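Local coordinates for SET3, superantigen-like protein (PDB 1M4V) that has the two-domain superantigen fold of the staphylococcal and streptococcal toxins and probably acts as a secreted factor directed at the host immune system, at residues P109-K114 with H124-Y129; D104-P109 with Y131-S136; K41-F46 with R54-G59; N30-R35 with K69-D74. One frame throughout, in Å; residues are numbered along the deposited sequence.

Interaction 1 of 4, residues P109-K114 with H124-Y129. Unlike the reference sequence in segment 109-114: K110 (reference Arg). Unlike the reference sequence in segment 124-129: H128 (reference Tyr).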
# COMPACT_ATOMS: atom_id res chain seq x y z
N PRO A 109 8.81 13.15 -1.08
CA PRO A 109 9.02 13.10 0.37
C PRO A 109 10.19 12.19 0.74
O PRO A 109 10.44 11.19 0.08
CB PRO A 109 7.70 12.55 0.89
CG PRO A 109 7.26 11.64 -0.23
CD PRO A 109 7.54 12.49 -1.45
N LYS A 110 10.89 12.55 1.80
CA LYS A 110 12.00 11.74 2.26
C LYS A 110 11.46 10.54 3.01
O LYS A 110 10.45 10.63 3.72
CB LYS A 110 12.90 12.53 3.22
CG LYS A 110 13.69 13.66 2.59
CD LYS A 110 14.53 14.36 3.65
CE LYS A 110 15.36 15.48 3.04
NZ LYS A 110 16.12 16.22 4.08
N PHE A 111 12.13 9.41 2.84
CA PHE A 111 11.77 8.20 3.57
C PHE A 111 13.01 8.03 4.44
O PHE A 111 14.09 7.72 3.92
CB PHE A 111 11.59 7.01 2.63
CG PHE A 111 11.24 5.72 3.34
CD1 PHE A 111 10.43 5.73 4.47
CD2 PHE A 111 11.69 4.50 2.85
CE1 PHE A 111 10.06 4.54 5.10
CE2 PHE A 111 11.34 3.31 3.47
CZ PHE A 111 10.52 3.32 4.60
N VAL A 112 12.87 8.28 5.73
CA VAL A 112 13.99 8.18 6.66
C VAL A 112 13.96 6.91 7.49
O VAL A 112 13.05 6.70 8.30
CB VAL A 112 14.01 9.39 7.62
CG1 VAL A 112 15.23 9.32 8.52
CG2 VAL A 112 14.02 10.68 6.81
N ILE A 113 14.97 6.07 7.29
CA ILE A 113 15.07 4.80 8.00
C ILE A 113 16.12 4.90 9.09
O ILE A 113 17.26 5.30 8.82
CB ILE A 113 15.47 3.66 7.06
CG1 ILE A 113 14.44 3.55 5.92
CG2 ILE A 113 15.56 2.35 7.83
CD1 ILE A 113 14.93 2.76 4.74
N LYS A 114 15.74 4.55 10.31
CA LYS A 114 16.68 4.59 11.42
C LYS A 114 16.69 3.26 12.15
O LYS A 114 15.65 2.64 12.37
CB LYS A 114 16.36 5.74 12.37
CG LYS A 114 16.78 7.10 11.82
CD LYS A 114 16.68 8.19 12.86
CE LYS A 114 17.15 9.53 12.31
NZ LYS A 114 18.62 9.56 12.03
N HIS A 124 19.35 5.97 6.96
CA HIS A 124 19.31 5.90 5.50
C HIS A 124 18.18 6.82 5.07
O HIS A 124 17.07 6.72 5.59
CB HIS A 124 19.01 4.49 5.01
CG HIS A 124 18.73 4.42 3.53
ND1 HIS A 124 19.73 4.48 2.58
CD2 HIS A 124 17.57 4.32 2.85
CE1 HIS A 124 19.19 4.42 1.38
NE2 HIS A 124 17.87 4.32 1.51
N VAL A 125 18.47 7.70 4.11
CA VAL A 125 17.46 8.62 3.61
C VAL A 125 17.39 8.52 2.10
O VAL A 125 18.40 8.60 1.41
CB VAL A 125 17.79 10.09 3.98
CG1 VAL A 125 16.74 11.03 3.39
CG2 VAL A 125 17.84 10.25 5.50
N LYS A 126 16.18 8.34 1.59
CA LYS A 126 15.96 8.27 0.15
C LYS A 126 14.69 9.05 -0.12
O LYS A 126 13.93 9.35 0.80
CB LYS A 126 15.75 6.83 -0.31
CG LYS A 126 14.51 6.18 0.30
CD LYS A 126 13.88 5.18 -0.65
CE LYS A 126 13.53 5.81 -1.97
NZ LYS A 126 12.75 4.89 -2.83
N ARG A 127 14.46 9.41 -1.37
CA ARG A 127 13.25 10.11 -1.73
C ARG A 127 12.27 9.09 -2.28
O ARG A 127 12.63 8.28 -3.13
CB ARG A 127 13.53 11.17 -2.80
CG ARG A 127 14.52 12.23 -2.37
CD ARG A 127 14.03 12.95 -1.12
NE ARG A 127 14.91 14.06 -0.77
CZ ARG A 127 14.50 15.32 -0.66
NH1 ARG A 127 13.23 15.64 -0.86
NH2 ARG A 127 15.38 16.27 -0.35
N HIS A 128 11.05 9.10 -1.76
CA HIS A 128 10.04 8.18 -2.27
C HIS A 128 9.22 9.03 -3.23
O HIS A 128 8.32 9.74 -2.81
CB HIS A 128 9.13 7.66 -1.16
CG HIS A 128 8.15 6.63 -1.63
ND1 HIS A 128 8.49 5.31 -1.79
CD2 HIS A 128 6.86 6.75 -2.04
CE1 HIS A 128 7.45 4.64 -2.27
NE2 HIS A 128 6.45 5.49 -2.43
N TYR A 129 9.56 8.95 -4.51
CA TYR A 129 8.88 9.73 -5.53
C TYR A 129 7.40 9.39 -5.69
O TYR A 129 7.02 8.22 -5.74
CB TYR A 129 9.61 9.56 -6.86
CG TYR A 129 10.99 10.16 -6.84
CD1 TYR A 129 11.18 11.53 -7.02
CD2 TYR A 129 12.12 9.37 -6.60
CE1 TYR A 129 12.45 12.10 -6.98
CE2 TYR A 129 13.40 9.93 -6.54
CZ TYR A 129 13.56 11.30 -6.73
OH TYR A 129 14.81 11.88 -6.67

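Interaction 2 of 4, residues D104-P109 with Y131-S136. Unlike the reference sequence in segment 104-109: N107 (reference Ser). Unlike the reference sequence in segment 131-136: V135 (reference Ile).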
# COMPACT_ATOMS: atom_id res chain seq x y z
N ASP A 104 7.29 14.93 -14.36
CA ASP A 104 7.87 13.78 -13.67
C ASP A 104 7.16 13.57 -12.33
O ASP A 104 5.96 13.27 -12.31
CB ASP A 104 9.37 14.00 -13.47
CG ASP A 104 10.08 12.75 -12.97
OD1 ASP A 104 9.89 11.67 -13.57
OD2 ASP A 104 10.84 12.85 -11.99
N TYR A 105 7.88 13.72 -11.23
CA TYR A 105 7.27 13.52 -9.91
C TYR A 105 6.50 14.75 -9.44
O TYR A 105 6.83 15.87 -9.83
CB TYR A 105 8.35 13.14 -8.88
CG TYR A 105 9.38 14.22 -8.63
CD1 TYR A 105 9.16 15.20 -7.66
CD2 TYR A 105 10.56 14.27 -9.38
CE1 TYR A 105 10.10 16.23 -7.46
CE2 TYR A 105 11.49 15.29 -9.18
CZ TYR A 105 11.25 16.26 -8.22
OH TYR A 105 12.16 17.29 -8.04
N LEU A 106 5.47 14.54 -8.64
CA LEU A 106 4.70 15.68 -8.15
C LEU A 106 4.99 15.92 -6.68
O LEU A 106 4.55 16.92 -6.09
CB LEU A 106 3.20 15.49 -8.43
CG LEU A 106 2.22 14.74 -7.54
CD1 LEU A 106 0.99 14.39 -8.39
CD2 LEU A 106 2.82 13.49 -6.95
N ASN A 107 5.76 15.01 -6.09
CA ASN A 107 6.16 15.12 -4.69
C ASN A 107 7.32 14.14 -4.48
O ASN A 107 7.34 13.05 -5.08
CB ASN A 107 4.99 14.79 -3.76
CG ASN A 107 5.25 15.19 -2.31
OD1 ASN A 107 6.20 15.92 -2.02
ND2 ASN A 107 4.39 14.73 -1.40
N ALA A 108 8.28 14.53 -3.66
CA ALA A 108 9.45 13.71 -3.37
C ALA A 108 9.74 13.69 -1.88
O ALA A 108 10.79 14.16 -1.44
CB ALA A 108 10.66 14.23 -4.14
N PRO A 109 8.81 13.15 -1.08
CA PRO A 109 9.02 13.10 0.37
C PRO A 109 10.19 12.19 0.74
O PRO A 109 10.44 11.19 0.08
CB PRO A 109 7.70 12.55 0.89
CG PRO A 109 7.26 11.64 -0.23
CD PRO A 109 7.54 12.49 -1.45
N TYR A 131 4.00 10.08 -8.01
CA TYR A 131 3.60 10.48 -9.36
C TYR A 131 2.09 10.63 -9.50
O TYR A 131 1.60 11.10 -10.53
CB TYR A 131 4.10 9.44 -10.36
CG TYR A 131 5.60 9.26 -10.34
CD1 TYR A 131 6.42 10.12 -11.07
CD2 TYR A 131 6.19 8.27 -9.56
CE1 TYR A 131 7.81 10.00 -11.02
CE2 TYR A 131 7.58 8.14 -9.51
CZ TYR A 131 8.38 9.01 -10.24
OH TYR A 131 9.74 8.89 -10.19
N LYS A 132 1.35 10.25 -8.46
CA LYS A 132 -0.11 10.31 -8.49
C LYS A 132 -0.77 11.29 -7.51
O LYS A 132 -0.34 11.43 -6.37
CB LYS A 132 -0.67 8.90 -8.25
CG LYS A 132 -0.55 7.98 -9.47
CD LYS A 132 -0.79 6.50 -9.13
CE LYS A 132 -2.07 6.27 -8.34
NZ LYS A 132 -3.26 6.89 -8.99
N GLU A 133 -1.83 11.95 -7.97
CA GLU A 133 -2.58 12.89 -7.16
C GLU A 133 -3.27 12.14 -6.03
O GLU A 133 -3.46 12.68 -4.93
CB GLU A 133 -3.61 13.62 -8.02
CG GLU A 133 -2.99 14.29 -9.23
CD GLU A 133 -4.01 14.99 -10.12
OE1 GLU A 133 -5.15 14.48 -10.24
OE2 GLU A 133 -3.66 16.04 -10.71
N GLU A 134 -3.65 10.90 -6.31
CA GLU A 134 -4.30 10.03 -5.33
C GLU A 134 -3.49 8.77 -5.16
O GLU A 134 -3.22 8.06 -6.13
CB GLU A 134 -5.71 9.64 -5.76
CG GLU A 134 -6.74 10.74 -5.65
CD GLU A 134 -8.15 10.21 -5.59
OE1 GLU A 134 -8.33 8.98 -5.57
OE2 GLU A 134 -9.09 11.03 -5.54
N VAL A 135 -3.11 8.47 -3.92
CA VAL A 135 -2.33 7.27 -3.64
C VAL A 135 -2.97 6.52 -2.48
O VAL A 135 -3.35 7.13 -1.48
CB VAL A 135 -0.86 7.64 -3.30
CG1 VAL A 135 -0.82 8.60 -2.13
CG2 VAL A 135 -0.07 6.37 -2.98
N SER A 136 -3.11 5.21 -2.63
CA SER A 136 -3.71 4.41 -1.58
C SER A 136 -2.66 4.05 -0.54
O SER A 136 -1.48 3.90 -0.87
CB SER A 136 -4.32 3.12 -2.16
OG SER A 136 -3.32 2.24 -2.67

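Interaction 3 of 4, residues K41-F46 with R54-G59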
# COMPACT_ATOMS: atom_id res chain seq x y z
N LYS A 41 -20.46 -7.84 0.97
CA LYS A 41 -19.17 -7.39 0.47
C LYS A 41 -19.35 -6.61 -0.83
O LYS A 41 -20.28 -6.87 -1.60
CB LYS A 41 -18.23 -8.59 0.24
CG LYS A 41 -17.80 -9.27 1.53
CD LYS A 41 -16.76 -10.34 1.26
CE LYS A 41 -16.22 -10.94 2.56
NZ LYS A 41 -15.17 -11.96 2.29
N HIS A 42 -18.46 -5.66 -1.08
CA HIS A 42 -18.54 -4.82 -2.27
C HIS A 42 -17.31 -5.02 -3.15
O HIS A 42 -16.19 -5.06 -2.65
CB HIS A 42 -18.65 -3.36 -1.84
CG HIS A 42 -19.80 -3.10 -0.93
ND1 HIS A 42 -21.09 -2.91 -1.39
CD2 HIS A 42 -19.87 -3.04 0.43
CE1 HIS A 42 -21.90 -2.75 -0.36
NE2 HIS A 42 -21.19 -2.82 0.75
N TYR A 43 -17.53 -5.13 -4.46
CA TYR A 43 -16.43 -5.33 -5.39
C TYR A 43 -16.47 -4.43 -6.61
O TYR A 43 -17.47 -3.75 -6.90
CB TYR A 43 -16.40 -6.77 -5.89
CG TYR A 43 -16.54 -7.82 -4.83
CD1 TYR A 43 -17.80 -8.20 -4.36
CD2 TYR A 43 -15.42 -8.44 -4.27
CE1 TYR A 43 -17.94 -9.17 -3.37
CE2 TYR A 43 -15.55 -9.41 -3.29
CZ TYR A 43 -16.81 -9.77 -2.84
OH TYR A 43 -16.93 -10.73 -1.86
N LEU A 44 -15.36 -4.44 -7.33
CA LEU A 44 -15.19 -3.71 -8.58
C LEU A 44 -14.52 -4.71 -9.49
O LEU A 44 -13.50 -5.30 -9.12
CB LEU A 44 -14.27 -2.49 -8.41
CG LEU A 44 -14.82 -1.20 -7.82
CD1 LEU A 44 -13.72 -0.15 -7.82
CD2 LEU A 44 -16.01 -0.71 -8.64
N ILE A 45 -15.10 -4.94 -10.66
CA ILE A 45 -14.52 -5.88 -11.60
C ILE A 45 -13.97 -5.09 -12.78
O ILE A 45 -14.63 -4.19 -13.30
CB ILE A 45 -15.58 -6.92 -12.05
CG1 ILE A 45 -14.96 -7.88 -13.07
CG2 ILE A 45 -16.80 -6.21 -12.63
CD1 ILE A 45 -13.77 -8.64 -12.54
N PHE A 46 -12.74 -5.42 -13.17
CA PHE A 46 -12.07 -4.74 -14.27
C PHE A 46 -11.64 -5.68 -15.38
O PHE A 46 -11.52 -6.89 -15.20
CB PHE A 46 -10.81 -4.01 -13.78
CG PHE A 46 -11.06 -3.03 -12.69
CD1 PHE A 46 -11.28 -3.46 -11.38
CD2 PHE A 46 -11.08 -1.66 -12.95
CE1 PHE A 46 -11.52 -2.55 -10.36
CE2 PHE A 46 -11.32 -0.74 -11.93
CZ PHE A 46 -11.54 -1.18 -10.63
N ARG A 54 -10.78 -8.77 -9.97
CA ARG A 54 -11.87 -8.40 -9.08
C ARG A 54 -11.26 -7.79 -7.83
O ARG A 54 -10.42 -8.41 -7.18
CB ARG A 54 -12.71 -9.62 -8.69
CG ARG A 54 -13.97 -9.23 -7.91
CD ARG A 54 -14.67 -10.44 -7.31
NE ARG A 54 -13.85 -11.12 -6.32
CZ ARG A 54 -14.26 -12.14 -5.57
NH1 ARG A 54 -15.49 -12.61 -5.71
NH2 ARG A 54 -13.43 -12.70 -4.69
N ILE A 55 -11.70 -6.59 -7.49
CA ILE A 55 -11.20 -5.88 -6.33
C ILE A 55 -12.28 -5.72 -5.26
O ILE A 55 -13.38 -5.27 -5.56
CB ILE A 55 -10.73 -4.46 -6.71
CG1 ILE A 55 -9.70 -4.53 -7.84
CG2 ILE A 55 -10.17 -3.75 -5.48
CD1 ILE A 55 -8.47 -5.34 -7.52
N GLN A 56 -11.97 -6.08 -4.02
CA GLN A 56 -12.95 -5.89 -2.96
C GLN A 56 -12.65 -4.51 -2.39
O GLN A 56 -11.48 -4.18 -2.16
CB GLN A 56 -12.80 -6.94 -1.86
CG GLN A 56 -13.92 -6.89 -0.83
CD GLN A 56 -13.75 -7.92 0.26
OE1 GLN A 56 -13.03 -8.90 0.10
NE2 GLN A 56 -14.45 -7.73 1.38
N ILE A 57 -13.68 -3.69 -2.19
CA ILE A 57 -13.47 -2.35 -1.66
C ILE A 57 -14.02 -2.19 -0.25
O ILE A 57 -14.96 -2.90 0.15
CB ILE A 57 -14.10 -1.28 -2.58
CG1 ILE A 57 -15.60 -1.50 -2.71
CG2 ILE A 57 -13.44 -1.34 -3.95
CD1 ILE A 57 -16.30 -0.45 -3.56
N PHE A 58 -13.43 -1.27 0.51
CA PHE A 58 -13.83 -1.03 1.89
C PHE A 58 -13.86 0.48 2.16
O PHE A 58 -13.70 1.29 1.26
CB PHE A 58 -12.82 -1.66 2.86
CG PHE A 58 -12.38 -3.06 2.49
CD1 PHE A 58 -11.49 -3.26 1.43
CD2 PHE A 58 -12.83 -4.16 3.20
CE1 PHE A 58 -11.06 -4.54 1.09
CE2 PHE A 58 -12.41 -5.45 2.87
CZ PHE A 58 -11.52 -5.64 1.82
N GLY A 59 -14.06 0.84 3.43
CA GLY A 59 -14.08 2.24 3.82
C GLY A 59 -14.89 3.19 2.95
O GLY A 59 -16.00 2.87 2.53
O HOH W 1 -13.06 -11.39 0.66
O HOH W 2 -16.54 -5.13 1.00

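Interaction 4 of 4, residues N30-R35 with K69-D74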
# COMPACT_ATOMS: atom_id res chain seq x y z
N ASN A 30 -5.91 3.92 -15.69
CA ASN A 30 -7.09 4.45 -16.36
C ASN A 30 -8.03 3.35 -16.86
O ASN A 30 -8.25 3.19 -18.06
CB ASN A 30 -6.66 5.35 -17.52
CG ASN A 30 -7.83 6.04 -18.19
OD1 ASN A 30 -8.81 6.41 -17.54
ND2 ASN A 30 -7.74 6.23 -19.51
N VAL A 31 -8.56 2.59 -15.91
CA VAL A 31 -9.48 1.51 -16.21
C VAL A 31 -10.84 1.82 -15.61
O VAL A 31 -10.93 2.61 -14.67
CB VAL A 31 -8.98 0.17 -15.63
CG1 VAL A 31 -7.70 -0.25 -16.32
CG2 VAL A 31 -8.74 0.32 -14.13
N THR A 32 -11.89 1.22 -16.15
CA THR A 32 -13.23 1.44 -15.65
C THR A 32 -13.66 0.26 -14.80
O THR A 32 -13.59 -0.89 -15.24
CB THR A 32 -14.24 1.64 -16.79
OG1 THR A 32 -13.76 2.66 -17.67
CG2 THR A 32 -15.59 2.05 -16.23
N GLY A 33 -14.10 0.54 -13.58
CA GLY A 33 -14.52 -0.52 -12.69
C GLY A 33 -16.03 -0.62 -12.55
O GLY A 33 -16.71 0.38 -12.32
N TYR A 34 -16.55 -1.83 -12.69
CA TYR A 34 -17.98 -2.05 -12.57
C TYR A 34 -18.28 -2.61 -11.19
O TYR A 34 -17.78 -3.67 -10.80
CB TYR A 34 -18.44 -2.97 -13.70
CG TYR A 34 -18.42 -2.23 -15.02
CD1 TYR A 34 -19.49 -1.42 -15.40
CD2 TYR A 34 -17.31 -2.30 -15.86
CE1 TYR A 34 -19.46 -0.69 -16.59
CE2 TYR A 34 -17.27 -1.57 -17.05
CZ TYR A 34 -18.34 -0.77 -17.41
OH TYR A 34 -18.31 -0.07 -18.59
N ARG A 35 -19.09 -1.86 -10.46
CA ARG A 35 -19.46 -2.16 -9.09
C ARG A 35 -20.65 -3.09 -8.89
O ARG A 35 -21.60 -3.08 -9.66
CB ARG A 35 -19.73 -0.86 -8.36
CG ARG A 35 -19.77 -0.97 -6.85
CD ARG A 35 -20.65 0.11 -6.28
NE ARG A 35 -20.42 0.35 -4.85
CZ ARG A 35 -20.30 -0.60 -3.94
NH1 ARG A 35 -20.39 -1.88 -4.29
NH2 ARG A 35 -20.13 -0.28 -2.67
N LYS A 69 -21.16 2.33 -12.57
CA LYS A 69 -20.03 2.55 -13.47
C LYS A 69 -19.03 3.51 -12.85
O LYS A 69 -19.41 4.54 -12.30
CB LYS A 69 -20.53 3.10 -14.81
CG LYS A 69 -21.77 3.99 -14.70
CD LYS A 69 -22.13 4.60 -16.05
CE LYS A 69 -23.47 5.31 -15.99
NZ LYS A 69 -24.60 4.34 -15.78
N ASN A 70 -17.74 3.18 -12.94
CA ASN A 70 -16.69 4.00 -12.35
C ASN A 70 -15.46 4.08 -13.25
O ASN A 70 -14.55 3.25 -13.15
CB ASN A 70 -16.30 3.42 -10.99
CG ASN A 70 -17.47 3.39 -10.02
OD1 ASN A 70 -17.77 4.39 -9.36
ND2 ASN A 70 -18.13 2.25 -9.93
N PRO A 71 -15.41 5.09 -14.14
CA PRO A 71 -14.29 5.27 -15.06
C PRO A 71 -13.11 6.05 -14.48
O PRO A 71 -13.18 6.58 -13.38
CB PRO A 71 -14.93 6.02 -16.21
CG PRO A 71 -15.85 6.96 -15.49
CD PRO A 71 -16.50 6.04 -14.44
N GLY A 72 -12.02 6.10 -15.25
CA GLY A 72 -10.83 6.83 -14.85
C GLY A 72 -10.20 6.46 -13.52
O GLY A 72 -9.86 7.33 -12.72
N LEU A 73 -10.02 5.16 -13.29
CA LEU A 73 -9.43 4.70 -12.05
C LEU A 73 -8.08 4.04 -12.27
O LEU A 73 -7.83 3.46 -13.33
CB LEU A 73 -10.35 3.69 -11.36
CG LEU A 73 -11.77 4.10 -10.99
CD1 LEU A 73 -12.54 2.89 -10.48
CD2 LEU A 73 -11.74 5.19 -9.93
N ASP A 74 -7.21 4.15 -11.27
CA ASP A 74 -5.90 3.50 -11.28
C ASP A 74 -6.03 2.47 -10.17
O ASP A 74 -6.58 2.76 -9.11
CB ASP A 74 -4.78 4.48 -10.92
CG ASP A 74 -4.34 5.34 -12.09
OD1 ASP A 74 -4.73 5.03 -13.23
OD2 ASP A 74 -3.60 6.31 -11.86
O HOH W 3 -11.95 4.56 -17.81

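Interaction 1 of 4, residues P109-K114 with H124-Y129
F111 and K126 form a hydrogen-bonded antiparallel pair in the hairpin of strands 110-117 and 120-127, which forms one margin of the beta-grasp sheet. F111 N donates to K126 O at 2.7 Å with an N-H...O angle of 167°, and K126 N returns a longer bond to F111 O. The same pair of backbone hydrogen bonds recurs at I113 and H124, where I113 N to H124 O measures 2.8 Å. Past the last bridge the ladder gains one more rung, H128 N to P109 O.

Side chains sort onto two faces. F111, I113, K126 and H124 share one of them: K126 CG comes in at the edge of the F111 ring, close to its plane, 3.8 Å from F111 CB, while I113 CD1 meets H124 CD2 at 3.6 Å. This face turns to helix 137-152, where L144 touches F111, L148 touches I113, and Y147 OH is hydrogen-bonded to H124 NE2 while its ring makes a cation-pi contact with K126.

On the other face V112 and V125 lie side by side, and K110 runs alongside R127. R127 is bent at its second torsion (chi2 -58°), which lays the guanidinium against the extended lysine chain, and its NH1 is hydrogen-bonded to A108 O. K110 CG sits 3.6 Å above the guanidinium plane, offset toward the rim, and K110 CE approaches R127 NH2 to 3.5 Å.

Interaction 2 of 4, residues D104-P109 with Y131-S136
No hydrogen bond crosses between D104-P109 and Y131-S136, although the CA atoms of Y105 and Y131 are only 4.8 Å apart; one aromatic ring and one leucine carry the contact. The Y131 ring leans back over the other segment although its CB points away from it. With CG anti to the carbonyl carbon (chi1 -59°), its CD1 edge reaches the D104-Y105 peptide. D104 O lies at that edge, near the ring plane, 3.4 Å from Y131 CD1. The D104 carboxylate crosses the same ring obliquely, its plane turned 71° from the ring plane, and Y105 CB packs on Y131 CE1 at 3.8 Å.

L106 makes the second half. Its two methyls divide the work: CD2 sits 3.8 Å from Y131 N, and CD1 rests on the K132-E133 peptide, 3.7 Å from K132 C. The backbone bonds lie one residue before Y131: L106 and N107 both face I130, a classic beta bulge that brings the linker from the OB-fold half alongside the chain leaving the first hairpin of the beta-grasp domain.

The polar ends are held by other parts of the chain. E133 is hydrogen-bonded through OE2 to Y102 OH and G100 N, and its OE1 takes Q99 N. K132 NZ makes a salt bridge with D74 besides a weak bond to E134 O, while N107 ND2 donates to G193 O and I196 O.

Interaction 3 of 4, residues K41-F46 with R54-G59
The guanidinium of R54 lies flat on the ring of Y43, the two centres 4.5 Å apart and the planes at 21°, so this is a cation-pi stack between diagonal positions of neighbouring strands. R54 extends with CG anti to the backbone N and bends only at chi3, which brings Y43 CE2 3.8 Å above the centre of its guanidinium plane. Strands 41-48 and 51-57 form an antiparallel hairpin of the OB-fold domain, and their segments are strongly twisted, with axes at 146°.

The tight part is the middle of the ladder and the face bearing L44, F46, I55 and I57. L44 and I55 exchange two backbone bonds, of which I55 N to L44 O is the straighter at 2.7 Å and 174°. Beneath them F46 CE1 touches I55 CG1 at 3.7 Å, and L44 CD1 meets I57 CG2. L73 and I75 of strand 73-77 close over F46, extending this apolar layer into the barrel.

Toward K41 water supplements direct contact. I57 N still bonds H42 O, and the amide of Q56 lies against the extended lysine, K41 CD being 3.5 Å from Q56 NE2. One water accepts from K41 NZ while donating to Q56 OE1. A second accepts from H42 N and, weakly, from Q56 NE2, and donates to I57 O at 2.9 Å.

Chemically the regions differ: apolar carbons meet directly around L44, F46, I55 and I57, whereas the R54 cation faces the pi cloud of Y43, which probably favours it electrostatically, and water holds Q56 OE1 firmly but NE2 only weakly, probably limiting the amide's rotation.

Interaction 4 of 4, residues N30-R35 with K69-D74
V31 and L73 are joined by two backbone hydrogen bonds, V31 N to L73 O at 2.8 Å and L73 N to V31 O at 3.0 Å. Further along, G33 N donates to N70 O from above the carbonyl plane, 37° out of it. The return bond, N70 N to G33 O, is weak, with an N-H...O angle of 123°. Between these pairs the register slips by one residue, so P71 and G72 together span the place opposite T32: a beta bulge.

Side chains add further polar links. D74 OD1 accepts N30 N at 2.9 Å, met nearly along its C-O axis. N70 ND2 reaches G33 O only weakly, its firmer partner being T67 O. One water bridges T32 OG1, at 2.6 Å, and G72 N, from which it accepts.

Van der Waals contacts are fewer. T32 leans on P71: a chi1 of -53° sets OG1 beside the backbone N and CG2 anti to it, and this methyl lies 3.7 Å from P71 CA. R35 CB passes N70 ND2, and Y34 CE1 lies loosely near K69 CB.

N30 and V31 both face L73, a G1 bulge, and the chain turns a corner at both N30 and G72. At each corner the strands before and after belong to different sheets or faces, the kind of strand bending by which the small barrel of an OB fold closes.

Following the chain from the N terminus, interaction 4 opens first at 30-35 and closes at 69-74; within the loop it spans, interaction 3 opens and closes as a local hairpin. Both belong to the OB-fold sheet, where strands 31-38 and 41-48 are neighbours: I45 N meets Y34 O, and F46 packs on V31. Interaction 2 begins later, in the linker at 104-109, and its long loop encloses the hairpin of interaction 1 in the beta-grasp domain; the two share P109. No pair crosses. Interactions 1 and 3 lie about 32 Å apart between centres, while the salt bridge from K132 to D74 ties interaction 2 to interaction 4 and so links the two domains.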